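Type II restriction enzyme MspI (Moraxella sp., PDB 1SA3) recognises the double-stranded DNA sequence 5'-CCGG-3' and cuts it after the first cytosine, leaving fragments with terminal 5'-phosphates. Local coordinates at residues 78-83 with 102-107; 178-183 with 228-233. All coordinates share one frame; numbering follows the deposited sequence.

Contact 1 (78-83 with 102-107)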
ATOM      1  N   ILE E  78     -20.402 -12.779 -10.607  1.00 22.58           N
ATOM      2  CA  ILE E  78     -20.889 -13.141 -11.928  1.00 26.63           C
ATOM      3  C   ILE E  78     -19.915 -12.730 -13.021  1.00 27.01           C
ATOM      4  O   ILE E  78     -19.832 -13.376 -14.060  1.00 27.62           O
ATOM      5  CB  ILE E  78     -22.264 -12.491 -12.213  1.00 28.63           C
ATOM      6  CG1 ILE E  78     -23.271 -12.914 -11.138  1.00 31.64           C
ATOM      7  CG2 ILE E  78     -22.755 -12.878 -13.595  1.00 28.29           C
ATOM      8  CD1 ILE E  78     -23.398 -14.415 -10.940  1.00 32.90           C
ATOM      9  N   ASP E  79     -19.182 -11.647 -12.793  1.00 26.16           N
ATOM     10  CA  ASP E  79     -18.215 -11.190 -13.775  1.00 23.02           C
ATOM     11  C   ASP E  79     -17.126 -10.380 -13.096  1.00 23.64           C
ATOM     12  O   ASP E  79     -17.332  -9.816 -12.019  1.00 22.30           O
ATOM     13  CB  ASP E  79     -18.900 -10.349 -14.851  1.00 26.87           C
ATOM     14  CG  ASP E  79     -18.024 -10.148 -16.076  1.00 29.27           C
ATOM     15  OD1 ASP E  79     -17.134 -10.989 -16.317  1.00 31.48           O
ATOM     16  OD2 ASP E  79     -18.234  -9.162 -16.806  1.00 33.30           O
ATOM     17  N   VAL E  80     -15.966 -10.326 -13.737  1.00 21.65           N
ATOM     18  CA  VAL E  80     -14.827  -9.603 -13.200  1.00 21.85           C
ATOM     19  C   VAL E  80     -13.985  -9.057 -14.338  1.00 22.38           C
ATOM     20  O   VAL E  80     -13.919  -9.652 -15.415  1.00 20.80           O
ATOM     21  CB  VAL E  80     -13.908 -10.523 -12.360  1.00 27.13           C
ATOM     22  CG1 VAL E  80     -12.891  -9.680 -11.587  1.00 24.96           C
ATOM     23  CG2 VAL E  80     -14.727 -11.380 -11.416  1.00 29.49           C
ATOM     24  N   SER E  81     -13.352  -7.919 -14.084  1.00 20.14           N
ATOM     25  CA  SER E  81     -12.461  -7.272 -15.036  1.00 19.94           C
ATOM     26  C   SER E  81     -11.478  -6.454 -14.207  1.00 19.36           C
ATOM     27  O   SER E  81     -11.755  -6.124 -13.049  1.00 19.58           O
ATOM     28  CB  SER E  81     -13.232  -6.357 -15.985  1.00 20.59           C
ATOM     29  OG  SER E  81     -13.782  -5.257 -15.297  1.00 23.32           O
ATOM     30  N   SER E  82     -10.334  -6.129 -14.788  1.00 16.60           N
ATOM     31  CA  SER E  82      -9.322  -5.367 -14.067  1.00 19.13           C
ATOM     32  C   SER E  82      -8.516  -4.512 -15.023  1.00 19.36           C
ATOM     33  O   SER E  82      -8.490  -4.769 -16.226  1.00 19.66           O
ATOM     34  CB  SER E  82      -8.381  -6.321 -13.327  1.00 17.04           C
ATOM     35  OG  SER E  82      -7.695  -7.159 -14.243  1.00 20.39           O
ATOM     36  N   SER E  83      -7.849  -3.497 -14.491  1.00 18.10           N
ATOM     37  CA  SER E  83      -7.049  -2.630 -15.331  1.00 19.32           C
ATOM     38  C   SER E  83      -6.103  -1.742 -14.545  1.00 18.38           C
ATOM     39  O   SER E  83      -6.342  -1.427 -13.374  1.00 14.93           O
ATOM     40  CB  SER E  83      -7.954  -1.740 -16.185  1.00 22.30           C
ATOM     41  OG  SER E  83      -8.548  -0.719 -15.400  1.00 24.64           O
ATOM     42  N   ILE E 102     -10.061  -3.471  -9.852  1.00 13.71           N
ATOM     43  CA  ILE E 102     -10.753  -4.712 -10.204  1.00 15.36           C
ATOM     44  C   ILE E 102     -12.225  -4.367  -9.985  1.00 17.61           C
ATOM     45  O   ILE E 102     -12.569  -3.744  -8.971  1.00 16.68           O
ATOM     46  CB  ILE E 102     -10.420  -5.878  -9.251  1.00 13.23           C
ATOM     47  CG1 ILE E 102      -8.934  -6.221  -9.327  1.00 13.12           C
ATOM     48  CG2 ILE E 102     -11.280  -7.114  -9.604  1.00 12.85           C
ATOM     49  CD1 ILE E 102      -8.522  -7.277  -8.320  1.00 15.72           C
ATOM     50  N   ARG E 103     -13.077  -4.717 -10.941  1.00 12.71           N
ATOM     51  CA  ARG E 103     -14.507  -4.480 -10.787  1.00 16.01           C
ATOM     52  C   ARG E 103     -15.220  -5.828 -10.768  1.00 17.34           C
ATOM     53  O   ARG E 103     -15.036  -6.648 -11.672  1.00 20.11           O
ATOM     54  CB  ARG E 103     -15.064  -3.626 -11.929  1.00 18.70           C
ATOM     55  CG  ARG E 103     -16.589  -3.481 -11.869  1.00 21.53           C
ATOM     56  CD  ARG E 103     -17.129  -2.600 -12.989  1.00 22.28           C
ATOM     57  NE  ARG E 103     -16.683  -1.217 -12.861  1.00 24.13           N
ATOM     58  CZ  ARG E 103     -17.119  -0.358 -11.942  1.00 24.72           C
ATOM     59  NH1 ARG E 103     -18.029  -0.722 -11.048  1.00 26.77           N
ATOM     60  NH2 ARG E 103     -16.631   0.874 -11.912  1.00 26.04           N
ATOM     61  N   PHE E 104     -16.013  -6.069  -9.727  1.00 15.87           N
ATOM     62  CA  PHE E 104     -16.760  -7.318  -9.623  1.00 15.40           C
ATOM     63  C   PHE E 104     -18.221  -7.032  -9.893  1.00 19.62           C
ATOM     64  O   PHE E 104     -18.768  -6.056  -9.373  1.00 20.33           O
ATOM     65  CB  PHE E 104     -16.659  -7.926  -8.226  1.00 18.44           C
ATOM     66  CG  PHE E 104     -15.271  -8.291  -7.813  1.00 20.19           C
ATOM     67  CD1 PHE E 104     -14.497  -7.407  -7.068  1.00 19.68           C
ATOM     68  CD2 PHE E 104     -14.744  -9.535  -8.136  1.00 16.61           C
ATOM     69  CE1 PHE E 104     -13.214  -7.764  -6.644  1.00 18.23           C
ATOM     70  CE2 PHE E 104     -13.471  -9.892  -7.718  1.00 18.03           C
ATOM     71  CZ  PHE E 104     -12.708  -9.005  -6.970  1.00 16.94           C
ATOM     72  N   THR E 105     -18.853  -7.873 -10.700  1.00 18.30           N
ATOM     73  CA  THR E 105     -20.267  -7.710 -11.011  1.00 19.53           C
ATOM     74  C   THR E 105     -21.009  -8.851 -10.333  1.00 18.89           C
ATOM     75  O   THR E 105     -20.603 -10.011 -10.425  1.00 15.88           O
ATOM     76  CB  THR E 105     -20.514  -7.752 -12.531  1.00 20.55           C
ATOM     77  OG1 THR E 105     -19.828  -6.656 -13.145  1.00 23.68           O
ATOM     78  CG2 THR E 105     -22.005  -7.635 -12.843  1.00 20.55           C
ATOM     79  N   PHE E 106     -22.096  -8.514  -9.647  1.00 18.50           N
ATOM     80  CA  PHE E 106     -22.874  -9.507  -8.918  1.00 17.85           C
ATOM     81  C   PHE E 106     -24.146  -9.945  -9.655  1.00 20.50           C
ATOM     82  O   PHE E 106     -24.429  -9.476 -10.752  1.00 18.31           O
ATOM     83  CB  PHE E 106     -23.194  -8.960  -7.525  1.00 19.06           C
ATOM     84  CG  PHE E 106     -21.986  -8.443  -6.795  1.00 21.48           C
ATOM     85  CD1 PHE E 106     -21.855  -7.084  -6.502  1.00 20.46           C
ATOM     86  CD2 PHE E 106     -20.961  -9.307  -6.424  1.00 20.11           C
ATOM     87  CE1 PHE E 106     -20.719  -6.593  -5.853  1.00 20.23           C
ATOM     88  CE2 PHE E 106     -19.821  -8.824  -5.778  1.00 21.68           C
ATOM     89  CZ  PHE E 106     -19.700  -7.467  -5.492  1.00 18.85           C
ATOM     90  N   HIS E 107     -24.914 -10.841  -9.048  1.00 22.31           N
ATOM     91  CA  HIS E 107     -26.125 -11.367  -9.679  1.00 27.79           C
ATOM     92  C   HIS E 107     -27.204 -10.358 -10.071  1.00 26.66           C
ATOM     93  O   HIS E 107     -27.788 -10.472 -11.143  1.00 24.72           O
ATOM     94  CB  HIS E 107     -26.760 -12.429  -8.783  1.00 30.99           C
ATOM     95  CG  HIS E 107     -27.376 -11.870  -7.541  1.00 39.73           C
ATOM     96  ND1 HIS E 107     -26.631 -11.285  -6.538  1.00 45.62           N
ATOM     97  CD2 HIS E 107     -28.670 -11.776  -7.152  1.00 41.81           C
ATOM     98  CE1 HIS E 107     -27.439 -10.855  -5.586  1.00 46.39           C
ATOM     99  NE2 HIS E 107     -28.681 -11.140  -5.933  1.00 44.76           N
TER
HETATM  100  O   HOH W   1     -17.201  -6.920 -13.484  1.00 17.61           O

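Contact 2 (178-183 with 228-233)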
ATOM      1  N   TYR E 178      -5.157  11.705  16.608  1.00 26.68           N
ATOM      2  CA  TYR E 178      -5.140  11.647  15.146  1.00 24.79           C
ATOM      3  C   TYR E 178      -4.570  10.365  14.552  1.00 24.79           C
ATOM      4  O   TYR E 178      -4.517  10.229  13.332  1.00 23.08           O
ATOM      5  CB  TYR E 178      -4.332  12.812  14.570  1.00 25.47           C
ATOM      6  CG  TYR E 178      -4.796  14.187  14.977  1.00 26.21           C
ATOM      7  CD1 TYR E 178      -4.309  14.794  16.137  1.00 28.39           C
ATOM      8  CD2 TYR E 178      -5.692  14.896  14.185  1.00 24.82           C
ATOM      9  CE1 TYR E 178      -4.703  16.088  16.491  1.00 28.07           C
ATOM     10  CE2 TYR E 178      -6.093  16.183  14.531  1.00 27.26           C
ATOM     11  CZ  TYR E 178      -5.592  16.771  15.682  1.00 28.68           C
ATOM     12  OH  TYR E 178      -5.971  18.054  16.007  1.00 32.82           O
ATOM     13  N   ARG E 179      -4.140   9.439  15.403  1.00 23.66           N
ATOM     14  CA  ARG E 179      -3.552   8.183  14.941  1.00 23.55           C
ATOM     15  C   ARG E 179      -4.202   7.552  13.713  1.00 23.10           C
ATOM     16  O   ARG E 179      -3.537   7.355  12.701  1.00 21.06           O
ATOM     17  CB  ARG E 179      -3.525   7.168  16.085  1.00 26.33           C
ATOM     18  CG  ARG E 179      -2.312   7.314  16.981  1.00 30.07           C
ATOM     19  CD  ARG E 179      -2.644   7.017  18.431  1.00 34.61           C
ATOM     20  NE  ARG E 179      -2.849   5.601  18.713  1.00 38.16           N
ATOM     21  CZ  ARG E 179      -3.946   5.108  19.281  1.00 38.42           C
ATOM     22  NH1 ARG E 179      -4.945   5.913  19.615  1.00 41.28           N
ATOM     23  NH2 ARG E 179      -4.033   3.813  19.545  1.00 39.93           N
ATOM     24  N   GLU E 180      -5.491   7.237  13.802  1.00 22.98           N
ATOM     25  CA  GLU E 180      -6.211   6.608  12.694  1.00 23.34           C
ATOM     26  C   GLU E 180      -6.280   7.460  11.432  1.00 22.59           C
ATOM     27  O   GLU E 180      -6.062   6.959  10.326  1.00 17.35           O
ATOM     28  CB  GLU E 180      -7.630   6.223  13.129  1.00 25.94           C
ATOM     29  CG  GLU E 180      -7.655   5.124  14.175  1.00 31.25           C
ATOM     30  CD  GLU E 180      -9.008   4.437  14.300  1.00 37.86           C
ATOM     31  OE1 GLU E 180      -9.072   3.423  15.021  1.00 38.58           O
ATOM     32  OE2 GLU E 180     -10.001   4.898  13.687  1.00 38.89           O
ATOM     33  N   ARG E 181      -6.593   8.744  11.590  1.00 19.92           N
ATOM     34  CA  ARG E 181      -6.659   9.637  10.444  1.00 21.73           C
ATOM     35  C   ARG E 181      -5.279   9.749   9.802  1.00 18.59           C
ATOM     36  O   ARG E 181      -5.157   9.741   8.579  1.00 18.36           O
ATOM     37  CB  ARG E 181      -7.150  11.023  10.871  1.00 21.57           C
ATOM     38  CG  ARG E 181      -8.664  11.138  10.939  1.00 24.81           C
ATOM     39  CD  ARG E 181      -9.081  12.438  11.610  1.00 26.95           C
ATOM     40  NE  ARG E 181      -8.709  12.451  13.023  1.00 28.78           N
ATOM     41  CZ  ARG E 181      -8.952  13.466  13.847  1.00 31.36           C
ATOM     42  NH1 ARG E 181      -9.561  14.555  13.395  1.00 29.10           N
ATOM     43  NH2 ARG E 181      -8.599  13.388  15.124  1.00 30.48           N
ATOM     44  N   PHE E 182      -4.244   9.846  10.632  1.00 17.48           N
ATOM     45  CA  PHE E 182      -2.871   9.955  10.139  1.00 16.12           C
ATOM     46  C   PHE E 182      -2.510   8.747   9.268  1.00 14.35           C
ATOM     47  O   PHE E 182      -2.011   8.896   8.150  1.00 16.08           O
ATOM     48  CB  PHE E 182      -1.895  10.040  11.318  1.00 15.85           C
ATOM     49  CG  PHE E 182      -0.497  10.466  10.934  1.00 17.74           C
ATOM     50  CD1 PHE E 182      -0.121  11.803  11.009  1.00 18.53           C
ATOM     51  CD2 PHE E 182       0.453   9.527  10.542  1.00 18.45           C
ATOM     52  CE1 PHE E 182       1.186  12.206  10.709  1.00 19.53           C
ATOM     53  CE2 PHE E 182       1.761   9.919  10.238  1.00 18.85           C
ATOM     54  CZ  PHE E 182       2.127  11.268  10.325  1.00 17.25           C
ATOM     55  N   ILE E 183      -2.766   7.548   9.777  1.00 15.28           N
ATOM     56  CA  ILE E 183      -2.444   6.338   9.032  1.00 17.42           C
ATOM     57  C   ILE E 183      -3.260   6.213   7.752  1.00 16.54           C
ATOM     58  O   ILE E 183      -2.713   5.983   6.676  1.00 15.77           O
ATOM     59  CB  ILE E 183      -2.683   5.075   9.876  1.00 18.17           C
ATOM     60  CG1 ILE E 183      -1.823   5.121  11.138  1.00 16.13           C
ATOM     61  CG2 ILE E 183      -2.328   3.842   9.058  1.00 15.64           C
ATOM     62  CD1 ILE E 183      -2.259   4.158  12.213  1.00 16.84           C
ATOM     63  N   ASP E 228      -3.935  -2.879  12.407  1.00 21.88           N
ATOM     64  CA  ASP E 228      -2.627  -3.501  12.592  1.00 21.29           C
ATOM     65  C   ASP E 228      -1.573  -2.478  13.006  1.00 21.00           C
ATOM     66  O   ASP E 228      -0.798  -2.723  13.930  1.00 23.98           O
ATOM     67  CB  ASP E 228      -2.164  -4.207  11.313  1.00 21.63           C
ATOM     68  CG  ASP E 228      -3.017  -5.420  10.966  1.00 24.90           C
ATOM     69  OD1 ASP E 228      -3.730  -5.936  11.852  1.00 24.02           O
ATOM     70  OD2 ASP E 228      -2.961  -5.863   9.802  1.00 26.64           O
ATOM     71  N   ARG E 229      -1.537  -1.341  12.314  1.00 19.32           N
ATOM     72  CA  ARG E 229      -0.574  -0.285  12.626  1.00 20.38           C
ATOM     73  C   ARG E 229      -0.831   0.286  14.031  1.00 20.27           C
ATOM     74  O   ARG E 229       0.112   0.523  14.786  1.00 20.41           O
ATOM     75  CB  ARG E 229      -0.660   0.846  11.591  1.00 18.36           C
ATOM     76  CG  ARG E 229      -0.325   0.436  10.158  1.00 19.99           C
ATOM     77  CD  ARG E 229       1.154   0.105   9.979  1.00 20.98           C
ATOM     78  NE  ARG E 229       1.532  -1.164  10.596  1.00 19.99           N
ATOM     79  CZ  ARG E 229       1.162  -2.358  10.146  1.00 21.58           C
ATOM     80  NH1 ARG E 229       0.397  -2.460   9.068  1.00 21.97           N
ATOM     81  NH2 ARG E 229       1.562  -3.458  10.770  1.00 23.50           N
ATOM     82  N   ILE E 230      -2.103   0.505  14.369  1.00 20.65           N
ATOM     83  CA  ILE E 230      -2.484   1.036  15.689  1.00 24.47           C
ATOM     84  C   ILE E 230      -2.008   0.091  16.787  1.00 25.51           C
ATOM     85  O   ILE E 230      -1.496   0.529  17.817  1.00 28.74           O
ATOM     86  CB  ILE E 230      -4.026   1.198  15.836  1.00 23.48           C
ATOM     87  CG1 ILE E 230      -4.535   2.312  14.920  1.00 22.79           C
ATOM     88  CG2 ILE E 230      -4.389   1.507  17.295  1.00 26.77           C
ATOM     89  CD1 ILE E 230      -4.033   3.687  15.284  1.00 26.62           C
ATOM     90  N   ALA E 231      -2.185  -1.208  16.565  1.00 27.80           N
ATOM     91  CA  ALA E 231      -1.755  -2.208  17.545  1.00 28.90           C
ATOM     92  C   ALA E 231      -0.236  -2.152  17.700  1.00 30.82           C
ATOM     93  O   ALA E 231       0.287  -2.133  18.816  1.00 32.21           O
ATOM     94  CB  ALA E 231      -2.194  -3.609  17.101  1.00 24.13           C
ATOM     95  N   GLU E 232       0.458  -2.120  16.568  1.00 31.01           N
ATOM     96  CA  GLU E 232       1.913  -2.064  16.546  1.00 28.68           C
ATOM     97  C   GLU E 232       2.411  -0.793  17.233  1.00 31.13           C
ATOM     98  O   GLU E 232       3.396  -0.816  17.970  1.00 26.74           O
ATOM     99  CB  GLU E 232       2.399  -2.093  15.096  1.00 35.00           C
ATOM    100  CG  GLU E 232       3.895  -2.250  14.932  1.00 43.14           C
ATOM    101  CD  GLU E 232       4.327  -2.136  13.484  1.00 48.95           C
ATOM    102  OE1 GLU E 232       3.765  -2.863  12.634  1.00 49.88           O
ATOM    103  OE2 GLU E 232       5.227  -1.320  13.196  1.00 52.94           O
ATOM    104  N   GLY E 233       1.722   0.316  16.984  1.00 31.82           N
ATOM    105  CA  GLY E 233       2.109   1.581  17.579  1.00 34.00           C
ATOM    106  C   GLY E 233       1.753   1.723  19.047  1.00 35.65           C
ATOM    107  O   GLY E 233       2.258   2.622  19.720  1.00 35.56           O
TER
HETATM  108  O   HOH W   2      -1.301   3.475  18.804  1.00 31.87           O

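Contact 1 (78-83 with 102-107)
The carbonyl oxygen of Thr105 is gripped by two backbone N-H groups: that of Ile78, 2.8 Å from N to Thr105 O and nearly along the C=O axis, and that of Asp79, which comes from above the carbonyl plane. Two residues facing one make a classic beta bulge, set in the antiparallel pairing of strand 77-84, outermost in the five-stranded mixed sheet, with strand 100-106. Beyond the bulge the pairing is regular. Thr105 N returns an almost straight bond to Asp79 O (2.8 Å, 171° at the hydrogen), and the hydrogen-bonded pair Ser81-Arg103 follows, with Arg103 N 2.9 Å from Ser81 O. Val80, Ile102 and Phe104 share one face, covered by helices 45-51 and 57-69. With CG1 anti to its backbone N (chi1 -169°), Val80 spreads its methyls between two neighbours: CG1 lies 3.6 Å from Ile102 CG2, while CG2 meets the Phe104 ring obliquely, 3.8 Å from CD2. Ile102 CG2 also sits over one face of that ring, toward its rim. On the opposite face of the sheet, that of Asp79 and Thr105, a water donates to Arg103 O at 2.8 Å, bonds weakly to Asp79 O, and lies 2.7 Å from Thr105 OG1.

Contact 2 (178-183 with 228-233)
Ile230 reaches across to the 178-183 segment with both ends of its branched side chain. CG1 is anti to the carbonyl carbon (chi1 -68°) and a second bend at chi2 (-66°) swings CD1 to 3.6 Å from Arg179 CB and equally close to Ile183 CD1. The same methyl lies over one face of the Arg179 guanidinium, offset toward its rim. The other branch, CG2, touches that group at Arg179 NH2, 3.2 Å away. Bends at chi2 and chi3 fold the arginine chain over the isoleucine; a water in the guanidinium plane accepts from Arg179 NE at 2.6 Å and donates to Ile230 O, while NH1 forms a salt bridge with Glu176. Here the first turn of helix 179-188 packs against helix 222-234, the short segment axes crossing at 124° and passing 10.4 Å apart, with no direct hydrogen bond between the segments. Glu180, extended beyond CG, brings that methylene to Ile230 CD1. Ile183 sends CD1 crosswise to Arg229 CB, 3.7 Å away. Beyond CB, Arg229 curls back at chi2 and chi3, so its guanidinium leaves the interface and bridges to Glu232, NH2 to OE1 2.9 Å, nearly in the guanidinium plane.

Overall arrangement
Contacts 1 and 2 share no secondary-structure element; their centres are about 31 Å apart and their nearest atoms about 19 Å. Contact 1 is partly buried, at one margin of the five-stranded sheet; strand 77-84 runs on to Asp84, which binds the sodium ion together with Glu35 and Asp99. Contact 2 is a surface contact between two helices, and helix 222-234 directly follows 213-221, the strand at the opposite margin of that sheet. Main-chain hydrogen bonding dominates the first, with apolar packing on one face. The second relies on aliphatic groups and a water bridge, and buries less area, 250 against 432 Å². Contact 2 lies nearer the DNA, about 8 Å against about 13 Å between nearest atoms.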